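Local coordinates for 24-sterol C-methyltransferase (Haloferax volcanii, PDB 6F5Z) that probably transfers methyl groups from S-adenosyl-L-methionine as the catalytic partner of the Trm112 methyltransferase activator, at the S-adenosyl-L-homocysteine site and the interface of chains A and B. Residues are numbered along the deposited sequence; one frame, centred on the assembly and turned at random. Chains: chain A, 24-sterol C-methyltransferase; chain B, UPF0434 family protein.

Contact 1 and contact 2 lie about 17 Å apart, measured between the centres of their C-alpha atoms, and strand 64-69 of chain A runs through both. Its start, with A:Arg64 and A:Phe66, faces 3-10 helix 3-8 of the Trm112 protein in contact 2; its end, with A:Asp69, holds the ribose of S-adenosyl-L-homocysteine in contact 1. Chain B supplies none of the residues of contact 1. The activator meets the methyltransferase at the opposite end of this strand from the ribose, which would be consistent with its supporting the fold rather than touching the cofactor.

Contact 1: the S-adenosyl-L-homocysteine site. Residues chain A 7, 19-20, 23, 46-48, 51, 68-71, 74, 92-94, 110-112, 115. With SAH (S-adenosyl-L-homocysteine), chain C.
A:Asp69 sets CG anti to its backbone N (chi1 -156°) and turns its carboxylate (chi2 -81°) to face the ribose of S-adenosyl-L-homocysteine, the demethylated product of the methyl donor, while A:Phe94 keeps CG anti to the carbonyl carbon and stacks its ring on the face of the adenine. This is the cofactor pocket of a Rossmann-like class I methyltransferase, in which A:Asp69 is the acidic residue at the end of strand 64-69. Its OD1 accepts the ribose O2' and OD2 the O3', each at 2.6 Å and each through a syn lone pair. The carboxylate is itself fixed from behind: A:Ser71 N donates to the anti lone pair of OD1, and A:Gly48 N reaches OD2 from above the plane. Across the sugar, SAH C2' sits over one face of A:Phe7, 3.5 Å from the ring centroid.

The A:Phe94 ring and the six-membered adenine ring are nearly parallel, with A:Phe94 CE1 3.4 Å from SAH C2. Backbone amides read the adenine nitrogens: A:Phe94 N donates to N1 at 3.1 Å, and A:Gly70 N lies 2.9 Å from N3, also a hydrogen bond. N6 reaches A:Tyr115 O through a water.

At the other end, the amino N donates to the carbonyls of A:Gly46 and A:Met110. A:His23 ND1 meets the carboxylate SAH OXT in its ring plane at 2.8 Å. A:Glu111 CG lies over the imidazole centre, and A:Tyr51 OH donates to SAH O. A:Met19 brings its SD to 3.4 Å from the thioether SD of SAH.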
loop_
_atom_site.group_PDB
_atom_site.type_symbol
_atom_site.label_atom_id
_atom_site.label_comp_id
_atom_site.label_asym_id
_atom_site.label_seq_id
_atom_site.Cartn_x
_atom_site.Cartn_y
_atom_site.Cartn_z
ATOM N N PHE A 7 -10.556 -28.562 -0.106
ATOM C CA PHE A 7 -11.428 -27.373 -0.017
ATOM C C PHE A 7 -12.919 -27.717 -0.067
ATOM O O PHE A 7 -13.723 -27.086 0.615
ATOM C CB PHE A 7 -11.080 -26.370 -1.126
ATOM C CG PHE A 7 -9.619 -25.999 -1.123
ATOM C CD1 PHE A 7 -9.036 -25.422 -0.002
ATOM C CD2 PHE A 7 -8.832 -26.211 -2.244
ATOM C CE1 PHE A 7 -7.686 -25.044 -0.016
ATOM C CE2 PHE A 7 -7.471 -25.871 -2.242
ATOM C CZ PHE A 7 -6.920 -25.293 -1.124
ATOM N N MET A 19 -12.353 -20.570 8.959
ATOM C CA MET A 19 -11.315 -19.774 8.301
ATOM C C MET A 19 -11.712 -18.298 8.323
ATOM O O MET A 19 -10.846 -17.437 8.521
ATOM C CB MET A 19 -11.209 -20.210 6.854
ATOM C CG MET A 19 -10.382 -21.465 6.662
ATOM S SD MET A 19 -9.942 -21.652 4.878
ATOM C CE MET A 19 -11.514 -21.943 4.171
ATOM N N GLU A 20 -12.989 -17.974 8.073
ATOM C CA GLU A 20 -13.413 -16.569 8.116
ATOM C C GLU A 20 -13.095 -15.936 9.491
ATOM O O GLU A 20 -12.500 -14.845 9.584
ATOM C CB GLU A 20 -14.903 -16.456 7.821
ATOM C CG GLU A 20 -15.457 -15.105 8.201
ATOM C CD GLU A 20 -16.930 -14.941 7.897
ATOM O OE1 GLU A 20 -17.472 -15.673 7.033
ATOM O OE2 GLU A 20 -17.532 -14.019 8.498
ATOM N N HIS A 23 -9.196 -15.623 9.840
ATOM C CA HIS A 23 -8.541 -14.759 8.856
ATOM C C HIS A 23 -8.976 -13.324 8.977
ATOM O O HIS A 23 -8.217 -12.427 8.601
ATOM C CB HIS A 23 -8.732 -15.308 7.431
ATOM C CG HIS A 23 -8.127 -16.658 7.248
ATOM N ND1 HIS A 23 -8.584 -17.521 6.264
ATOM C CD2 HIS A 23 -7.121 -17.263 7.933
ATOM C CE1 HIS A 23 -7.848 -18.623 6.386
ATOM N NE2 HIS A 23 -6.978 -18.523 7.393
ATOM N N GLY A 46 -10.441 -16.869 -4.600
ATOM C CA GLY A 46 -10.432 -17.870 -3.534
ATOM C C GLY A 46 -11.251 -17.355 -2.362
ATOM O O GLY A 46 -10.825 -17.327 -1.201
ATOM N N THR A 47 -12.494 -16.954 -2.688
ATOM C CA THR A 47 -13.348 -16.226 -1.768
ATOM C C THR A 47 -13.700 -16.957 -0.470
ATOM O O THR A 47 -14.004 -16.310 0.534
ATOM C CB THR A 47 -14.602 -15.752 -2.518
ATOM O OG1 THR A 47 -15.281 -14.733 -1.817
ATOM C CG2 THR A 47 -15.585 -16.862 -2.853
ATOM N N GLY A 48 -13.696 -18.295 -0.476
ATOM C CA GLY A 48 -14.071 -19.036 0.734
ATOM C C GLY A 48 -15.505 -18.701 1.093
ATOM O O GLY A 48 -16.401 -18.775 0.222
ATOM N N TYR A 51 -16.559 -13.551 2.908
ATOM C CA TYR A 51 -16.577 -12.436 3.852
ATOM C C TYR A 51 -15.872 -11.181 3.363
ATOM O O TYR A 51 -16.271 -10.072 3.761
ATOM C CB TYR A 51 -16.022 -12.828 5.241
ATOM C CG TYR A 51 -14.515 -13.049 5.250
ATOM C CD1 TYR A 51 -13.970 -14.294 4.939
ATOM C CD2 TYR A 51 -13.641 -11.995 5.489
ATOM C CE1 TYR A 51 -12.585 -14.490 4.889
ATOM C CE2 TYR A 51 -12.259 -12.168 5.409
ATOM C CZ TYR A 51 -11.738 -13.408 5.085
ATOM O OH TYR A 51 -10.372 -13.557 5.000
ATOM N N LEU A 68 -14.673 -15.574 -6.645
ATOM C CA LEU A 68 -14.286 -16.733 -7.428
ATOM C C LEU A 68 -13.699 -17.816 -6.536
ATOM O O LEU A 68 -12.865 -17.521 -5.689
ATOM C CB LEU A 68 -13.263 -16.296 -8.517
ATOM C CG LEU A 68 -12.699 -17.400 -9.445
ATOM C CD1 LEU A 68 -12.270 -16.797 -10.796
ATOM C CD2 LEU A 68 -11.444 -18.090 -8.785
ATOM N N ASP A 69 -14.077 -19.061 -6.763
ATOM C CA ASP A 69 -13.473 -20.147 -5.967
ATOM C C ASP A 69 -13.485 -21.392 -6.831
ATOM O O ASP A 69 -14.406 -21.563 -7.633
ATOM C CB ASP A 69 -14.255 -20.379 -4.660
ATOM C CG ASP A 69 -13.393 -21.014 -3.608
ATOM O OD1 ASP A 69 -13.212 -22.253 -3.665
ATOM O OD2 ASP A 69 -12.819 -20.259 -2.779
ATOM N N GLY A 70 -12.508 -22.270 -6.666
ATOM C CA GLY A 70 -12.453 -23.517 -7.443
ATOM C C GLY A 70 -13.380 -24.590 -6.883
ATOM O O GLY A 70 -13.576 -25.649 -7.530
ATOM N N SER A 71 -13.963 -24.361 -5.692
ATOM C CA SER A 71 -14.843 -25.322 -5.044
ATOM C C SER A 71 -16.319 -24.914 -5.214
ATOM O O SER A 71 -16.735 -23.924 -4.611
ATOM C CB SER A 71 -14.521 -25.406 -3.558
ATOM O OG SER A 71 -15.554 -26.109 -2.885
ATOM N N MET A 74 -17.974 -24.379 -1.874
ATOM C CA MET A 74 -17.522 -23.157 -1.233
ATOM C C MET A 74 -18.335 -21.959 -1.769
ATOM O O MET A 74 -18.824 -21.159 -0.976
ATOM C CB MET A 74 -16.018 -22.946 -1.540
ATOM C CG MET A 74 -15.297 -22.055 -0.602
ATOM S SD MET A 74 -15.193 -22.674 1.100
ATOM C CE MET A 74 -13.725 -23.688 1.077
ATOM N N GLY A 92 -14.362 -21.000 -10.566
ATOM C CA GLY A 92 -13.318 -20.680 -11.515
ATOM C C GLY A 92 -11.970 -21.076 -10.976
ATOM O O GLY A 92 -11.859 -21.487 -9.812
ATOM N N ASP A 93 -10.977 -21.020 -11.838
ATOM C CA ASP A 93 -9.624 -21.467 -11.497
ATOM C C ASP A 93 -8.588 -20.347 -11.653
ATOM O O ASP A 93 -8.611 -19.569 -12.601
ATOM C CB ASP A 93 -9.223 -22.665 -12.382
ATOM C CG ASP A 93 -7.881 -23.259 -11.976
ATOM O OD1 ASP A 93 -7.790 -23.842 -10.853
ATOM O OD2 ASP A 93 -6.932 -23.116 -12.746
ATOM N N PHE A 94 -7.615 -20.344 -10.732
ATOM C CA PHE A 94 -6.586 -19.305 -10.717
ATOM C C PHE A 94 -5.709 -19.309 -11.958
ATOM O O PHE A 94 -5.056 -18.294 -12.208
ATOM C CB PHE A 94 -5.653 -19.457 -9.493
ATOM C CG PHE A 94 -6.302 -19.192 -8.142
ATOM C CD1 PHE A 94 -7.555 -18.574 -8.055
ATOM C CD2 PHE A 94 -5.640 -19.518 -6.962
ATOM C CE1 PHE A 94 -8.152 -18.351 -6.803
ATOM C CE2 PHE A 94 -6.229 -19.278 -5.714
ATOM C CZ PHE A 94 -7.484 -18.724 -5.645
ATOM N N MET A 110 -6.930 -13.561 -0.038
ATOM C CA MET A 110 -6.425 -13.875 1.308
ATOM C C MET A 110 -6.292 -15.369 1.458
ATOM O O MET A 110 -7.253 -16.107 1.209
ATOM C CB MET A 110 -7.390 -13.364 2.373
ATOM C CG MET A 110 -7.082 -13.831 3.821
ATOM S SD MET A 110 -5.537 -13.134 4.443
ATOM C CE MET A 110 -5.625 -13.599 6.127
ATOM N N GLU A 111 -5.095 -15.825 1.878
ATOM C CA GLU A 111 -4.862 -17.240 2.213
ATOM C C GLU A 111 -5.216 -18.193 1.071
ATOM O O GLU A 111 -5.647 -19.331 1.296
ATOM C CB GLU A 111 -5.666 -17.582 3.492
ATOM C CG GLU A 111 -4.986 -17.035 4.746
ATOM C CD GLU A 111 -3.797 -17.902 5.096
ATOM O OE1 GLU A 111 -2.764 -17.813 4.392
ATOM O OE2 GLU A 111 -3.947 -18.758 5.995
ATOM N N ALA A 112 -4.917 -17.736 -0.148
ATOM C CA ALA A 112 -5.266 -18.560 -1.308
ATOM C C ALA A 112 -4.208 -18.547 -2.399
ATOM O O ALA A 112 -4.067 -19.532 -3.133
ATOM C CB ALA A 112 -6.591 -18.084 -1.896
ATOM N N TYR A 115 -1.776 -21.444 -3.357
ATOM C CA TYR A 115 -2.247 -22.729 -3.884
ATOM C C TYR A 115 -2.222 -22.730 -5.410
ATOM O O TYR A 115 -2.403 -23.789 -6.001
ATOM C CB TYR A 115 -3.680 -23.044 -3.428
ATOM C CG TYR A 115 -3.822 -23.184 -1.944
ATOM C CD1 TYR A 115 -3.252 -24.264 -1.270
ATOM C CD2 TYR A 115 -4.586 -22.280 -1.210
ATOM C CE1 TYR A 115 -3.412 -24.423 0.103
ATOM C CE2 TYR A 115 -4.761 -22.425 0.169
ATOM C CZ TYR A 115 -4.175 -23.509 0.822
ATOM O OH TYR A 115 -4.308 -23.676 2.176
HETATM N N SAH C . -10.042 -16.230 1.257
HETATM C CA SAH C . -10.783 -17.137 2.187
HETATM C CB SAH C . -10.483 -18.676 1.904
HETATM C CG SAH C . -8.997 -19.043 1.989
HETATM S SD SAH C . -8.787 -20.843 1.747
HETATM C C SAH C . -10.406 -16.843 3.643
HETATM O O SAH C . -9.592 -15.826 3.783
HETATM O OXT SAH C . -10.821 -17.505 4.546
HETATM C "C5'" SAH C . -8.270 -20.939 0.014
HETATM C "C4'" SAH C . -9.447 -20.839 -0.935
HETATM O "O4'" SAH C . -8.906 -20.778 -2.279
HETATM C "C3'" SAH C . -10.413 -22.029 -0.890
HETATM O "O3'" SAH C . -11.773 -21.622 -0.844
HETATM C "C2'" SAH C . -10.069 -22.808 -2.159
HETATM O "O2'" SAH C . -11.148 -23.530 -2.739
HETATM C "C1'" SAH C . -9.586 -21.712 -3.104
HETATM N N9 SAH C . -8.658 -22.172 -4.130
HETATM C C8 SAH C . -7.455 -22.803 -3.936
HETATM N N7 SAH C . -6.799 -23.054 -5.045
HETATM C C5 SAH C . -7.625 -22.545 -6.040
HETATM C C6 SAH C . -7.503 -22.492 -7.450
HETATM N N6 SAH C . -6.460 -22.998 -8.138
HETATM N N1 SAH C . -8.500 -21.890 -8.145
HETATM C C2 SAH C . -9.544 -21.395 -7.476
HETATM N N3 SAH C . -9.778 -21.409 -6.156
HETATM C C4 SAH C . -8.769 -21.994 -5.490
HETATM O O HOH W 1 -4.348 -24.925 -7.392
#

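Contact 2: the interface of chains A and B. Residues chain A 41, 64-66, 86, 88, 104; chain B 4-5, 7-8.
Strand 64-69 of the methyltransferase presents extended backbone at A:Arg64, whereas the Trm112-like protein offers 3-10 helix 3-8, with B:Asp7 in a helical conformation. The patch belongs to the Trm112-methyltransferase holoenzyme, in which a small activator binds a class I methyltransferase, here by setting its N-terminal 3-10 helix against strand residues.

A:Arg64 is the polar centre, losing 78 Å² of surface to chain B. Its CG is anti to the carbonyl carbon, and a bend at chi3 (-60°) swings the guanidinium toward the helix. NE donates to A:Thr41 OG1 at 3.1 Å, almost in the guanidinium plane, so a residue of the neighbouring strand 41-45 helps fix the rotation of the group. A:Arg64 NH1 then forms a salt bridge and hydrogen bond with B:Asp7 OD1 at 2.8 Å, using the syn lone pair of the carboxylate. This bond from A:Arg64 NH1 to B:Asp7 OD1 is fairly straight, 162° at the hydrogen. The guanidinium of A:Arg64 and the carboxylate of B:Asp7 stand 80° apart, giving an end-on contact through one oxygen instead of a paired, coplanar one. B:Asp7 CG occupies the crowded position between its backbone N and carbonyl carbon.

B:Leu5 meets the aliphatic part of the arginine tip to tip, CD1 3.8 Å from A:Arg64 CD. Its other methyl, B:Leu5 CD2, rests on A:Ser88 CB at 3.6 Å. A:Ser88 OG donates to A:Gly65 O at 3.1 Å, linking strand 87-91 to strand 64-69 next to the serine CB that the leucine touches. A:Phe66 and B:Leu5 run antiparallel alongside one another, and the ring edge of A:Phe66 points at the B:Leu5 carbonyl oxygen. B:Ile8 comes in at a slant to the ring, placing CD1 3.7 Å from A:Phe66 CE1, and the same methyl meets A:Thr41 CG2 tip to tip.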
loop_
_atom_site.group_PDB
_atom_site.type_symbol
_atom_site.label_atom_id
_atom_site.label_comp_id
_atom_site.label_asym_id
_atom_site.label_seq_id
_atom_site.Cartn_x
_atom_site.Cartn_y
_atom_site.Cartn_z
ATOM N N THR A 41 -15.513 -2.192 -9.138
ATOM C CA THR A 41 -15.700 -3.624 -9.384
ATOM C C THR A 41 -14.489 -4.335 -8.748
ATOM O O THR A 41 -13.340 -3.991 -9.049
ATOM C CB THR A 41 -15.678 -3.897 -10.882
ATOM O OG1 THR A 41 -16.855 -3.286 -11.458
ATOM C CG2 THR A 41 -15.731 -5.400 -11.204
ATOM N N ARG A 64 -19.888 -3.650 -7.650
ATOM C CA ARG A 64 -19.978 -5.004 -8.171
ATOM C C ARG A 64 -18.886 -5.812 -7.543
ATOM O O ARG A 64 -17.755 -5.358 -7.491
ATOM C CB ARG A 64 -19.746 -4.974 -9.691
ATOM C CG ARG A 64 -20.681 -4.012 -10.433
ATOM C CD ARG A 64 -20.827 -4.368 -11.886
ATOM N NE ARG A 64 -19.557 -4.346 -12.618
ATOM C CZ ARG A 64 -19.460 -4.680 -13.896
ATOM N NH1 ARG A 64 -20.540 -5.034 -14.577
ATOM N NH2 ARG A 64 -18.289 -4.647 -14.507
ATOM N N GLY A 65 -19.209 -7.015 -7.116
ATOM C CA GLY A 65 -18.201 -7.896 -6.539
ATOM C C GLY A 65 -18.346 -9.278 -7.127
ATOM O O GLY A 65 -19.479 -9.708 -7.394
ATOM N N PHE A 66 -17.213 -9.958 -7.411
ATOM C CA PHE A 66 -17.201 -11.325 -7.943
ATOM C C PHE A 66 -16.356 -12.144 -7.001
ATOM O O PHE A 66 -15.169 -11.848 -6.855
ATOM C CB PHE A 66 -16.566 -11.380 -9.325
ATOM C CG PHE A 66 -17.341 -10.620 -10.370
ATOM C CD1 PHE A 66 -17.168 -9.256 -10.525
ATOM C CD2 PHE A 66 -18.203 -11.286 -11.239
ATOM C CE1 PHE A 66 -17.846 -8.552 -11.534
ATOM C CE2 PHE A 66 -18.846 -10.594 -12.275
ATOM C CZ PHE A 66 -18.714 -9.230 -12.378
ATOM N N ASP A 86 -25.632 -7.607 -5.546
ATOM C CA ASP A 86 -24.535 -6.772 -6.051
ATOM C C ASP A 86 -23.228 -7.564 -5.956
ATOM O O ASP A 86 -22.241 -7.222 -6.608
ATOM C CB ASP A 86 -24.447 -5.451 -5.257
ATOM C CG ASP A 86 -25.656 -4.530 -5.447
ATOM O OD1 ASP A 86 -26.352 -4.656 -6.486
ATOM O OD2 ASP A 86 -25.889 -3.667 -4.572
ATOM N N SER A 88 -21.702 -11.273 -6.575
ATOM C CA SER A 88 -21.952 -12.504 -7.314
ATOM C C SER A 88 -20.830 -13.481 -7.038
ATOM O O SER A 88 -19.747 -13.087 -6.611
ATOM C CB SER A 88 -22.014 -12.239 -8.804
ATOM O OG SER A 88 -20.729 -11.885 -9.290
ATOM N N VAL A 104 -11.460 -4.888 -14.263
ATOM C CA VAL A 104 -11.630 -4.965 -12.804
ATOM C C VAL A 104 -10.875 -3.835 -12.119
ATOM O O VAL A 104 -9.744 -3.577 -12.507
ATOM C CB VAL A 104 -11.112 -6.368 -12.370
ATOM C CG1 VAL A 104 -11.022 -6.510 -10.849
ATOM C CG2 VAL A 104 -11.986 -7.466 -12.991
ATOM N N SER B 4 -26.395 -8.004 -15.824
ATOM C CA SER B 4 -25.566 -6.788 -15.918
ATOM C C SER B 4 -24.104 -6.998 -15.448
ATOM O O SER B 4 -23.241 -6.207 -15.826
ATOM C CB SER B 4 -26.199 -5.625 -15.144
ATOM O OG SER B 4 -26.249 -5.969 -13.775
ATOM N N LEU B 5 -23.819 -8.014 -14.610
ATOM C CA LEU B 5 -22.449 -8.298 -14.154
ATOM C C LEU B 5 -21.712 -9.169 -15.154
ATOM O O LEU B 5 -20.493 -9.290 -15.088
ATOM C CB LEU B 5 -22.460 -9.018 -12.790
ATOM C CG LEU B 5 -22.466 -8.141 -11.517
ATOM C CD1 LEU B 5 -23.527 -7.057 -11.558
ATOM C CD2 LEU B 5 -22.693 -8.999 -10.304
ATOM N N ASP B 7 -21.187 -8.685 -18.295
ATOM C CA ASP B 7 -20.569 -7.929 -19.369
ATOM C C ASP B 7 -19.064 -8.076 -19.398
ATOM O O ASP B 7 -18.486 -7.938 -20.483
ATOM C CB ASP B 7 -21.000 -6.455 -19.345
ATOM C CG ASP B 7 -20.560 -5.645 -18.129
ATOM O OD1 ASP B 7 -20.299 -6.247 -17.077
ATOM O OD2 ASP B 7 -20.457 -4.402 -18.247
ATOM N N ILE B 8 -18.430 -8.389 -18.246
ATOM C CA ILE B 8 -16.974 -8.515 -18.218
ATOM C C ILE B 8 -16.499 -9.950 -18.162
ATOM O O ILE B 8 -15.298 -10.186 -18.012
ATOM C CB ILE B 8 -16.343 -7.666 -17.097
ATOM C CG1 ILE B 8 -16.768 -8.176 -15.706
ATOM C CG2 ILE B 8 -16.642 -6.174 -17.331
ATOM C CD1 ILE B 8 -15.898 -7.630 -14.537
#